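Local coordinates for exodeoxyribonuclease III (Neisseria meningitidis, PDB 2JC4), which probably degrades double-stranded DNA from the 3' end as a metal-dependent exonuclease of the AP/ExoA family of DNA repair enzymes, at residues 131-134 / 135-139. Numbering follows the deposited sequence.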
# COMPACT_ATOMS: atom_id res chain seq x y z
N VAL A 131 -11.27 -9.53 0.59
CA VAL A 131 -11.28 -8.83 -0.71
C VAL A 131 -12.29 -9.50 -1.66
O VAL A 131 -13.11 -8.81 -2.30
CB VAL A 131 -9.86 -8.67 -1.34
CG1 VAL A 131 -9.98 -7.95 -2.71
CG2 VAL A 131 -8.94 -7.84 -0.44
N ARG A 132 -12.27 -10.82 -1.75
CA ARG A 132 -13.24 -11.55 -2.60
C ARG A 132 -14.73 -11.14 -2.30
O ARG A 132 -15.57 -10.91 -3.21
CB ARG A 132 -13.08 -13.04 -2.35
CG ARG A 132 -14.00 -13.92 -3.29
CD ARG A 132 -13.91 -15.43 -2.96
NE ARG A 132 -12.58 -15.97 -3.24
CZ ARG A 132 -11.77 -16.52 -2.33
NH1 ARG A 132 -12.14 -16.63 -1.06
NH2 ARG A 132 -10.57 -16.98 -2.72
N ASP A 133 -15.04 -11.07 -1.01
CA ASP A 133 -16.36 -10.70 -0.53
C ASP A 133 -16.68 -9.25 -0.86
O ASP A 133 -17.78 -8.94 -1.38
CB ASP A 133 -16.42 -10.95 0.98
CG ASP A 133 -17.72 -10.49 1.62
OD1 ASP A 133 -18.80 -10.84 1.12
OD2 ASP A 133 -17.65 -9.77 2.64
N GLU A 134 -15.71 -8.36 -0.61
CA GLU A 134 -15.88 -6.94 -0.89
C GLU A 134 -16.15 -6.70 -2.37
O GLU A 134 -17.00 -5.88 -2.73
CB GLU A 134 -14.66 -6.12 -0.42
CG GLU A 134 -14.50 -6.01 1.09
CD GLU A 134 -15.42 -4.97 1.67
OE1 GLU A 134 -15.36 -3.82 1.22
OE2 GLU A 134 -16.22 -5.30 2.56
N MET A 135 -15.44 -7.44 -3.23
CA MET A 135 -15.63 -7.30 -4.67
C MET A 135 -17.03 -7.67 -5.23
O MET A 135 -17.40 -7.20 -6.30
CB MET A 135 -14.55 -8.10 -5.40
CG MET A 135 -13.15 -7.45 -5.26
SD MET A 135 -11.92 -8.50 -6.05
CE MET A 135 -12.41 -8.20 -7.76
N THR A 136 -17.79 -8.52 -4.52
CA THR A 136 -19.18 -8.84 -4.96
C THR A 136 -20.13 -7.64 -4.89
O THR A 136 -21.25 -7.71 -5.39
CB THR A 136 -19.84 -9.95 -4.10
OG1 THR A 136 -19.99 -9.48 -2.75
CG2 THR A 136 -19.01 -11.22 -4.10
N ARG A 137 -19.72 -6.57 -4.23
CA ARG A 137 -20.63 -5.47 -3.96
C ARG A 137 -20.19 -4.15 -4.55
O ARG A 137 -21.01 -3.26 -4.73
CB ARG A 137 -20.80 -5.31 -2.46
CG ARG A 137 -21.51 -6.44 -1.85
CD ARG A 137 -21.78 -6.20 -0.36
NE ARG A 137 -20.61 -6.03 0.49
CZ ARG A 137 -19.92 -7.05 0.99
NH1 ARG A 137 -20.27 -8.28 0.67
NH2 ARG A 137 -18.89 -6.85 1.79
N HIS A 138 -18.90 -4.02 -4.85
CA HIS A 138 -18.35 -2.75 -5.33
C HIS A 138 -17.65 -2.94 -6.65
O HIS A 138 -16.53 -3.47 -6.71
CB HIS A 138 -17.32 -2.18 -4.33
CG HIS A 138 -17.84 -2.03 -2.94
ND1 HIS A 138 -18.54 -0.92 -2.52
CD2 HIS A 138 -17.75 -2.85 -1.87
CE1 HIS A 138 -18.87 -1.06 -1.25
NE2 HIS A 138 -18.39 -2.22 -0.82
N GLY A 139 -18.28 -2.44 -7.72
CA GLY A 139 -17.70 -2.51 -9.08
C GLY A 139 -16.47 -1.61 -9.19
O GLY A 139 -15.53 -1.89 -9.95
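Arg-137 folds back over the last turn of the helix to meet the carboxylates of Asp-133 and Glu-134 in a salt-bridge network. Its guanidinium grips Asp-133 end-on, NH1 to OD1 at 3.0 Å and NH2 to OD2 at 3.3 Å. Both oxygens lie close to the guanidinium plane, yet the nitrogens come from above the carboxylate plane, and the two groups are turned 61° apart. A bend at chi3 (-62°) brings the arginine end back toward the helix. NH2 also makes a weak, angled bond to Glu-134 OE2 (3.2 Å), whereas OE1 of that glutamate is salt-bridged to Arg-100 on strand 99-105, so the carboxylate is held chiefly by Arg-100, with Arg-137 as a weaker second partner.

Backbone bonding changes character along this turn. Met-135 N keeps the helical i-to-i-4 bond to Val-131 O (2.9 Å), but Thr-136 N and Arg-137 N turn to the carbonyls three residues back. Asp-133 O takes a second bond from Thr-136 OG1 (2.7 Å), which lies in the carbonyl plane. His-138 N bonds weakly to Glu-134 O (3.4 Å), and its ring edge lies beside that oxygen, CD2 at 3.2 Å.

On the inner side, Val-131 CG1 packs against Met-135 SD at 3.9 Å; these side chains also touch Leu-143 and Leu-141, respectively. Bonds three residues back thus take over, beside one weak four-residue bond, where the helix gives way to the loop before strand 141-144 in the alpha/beta sandwich of the DNase I-like fold.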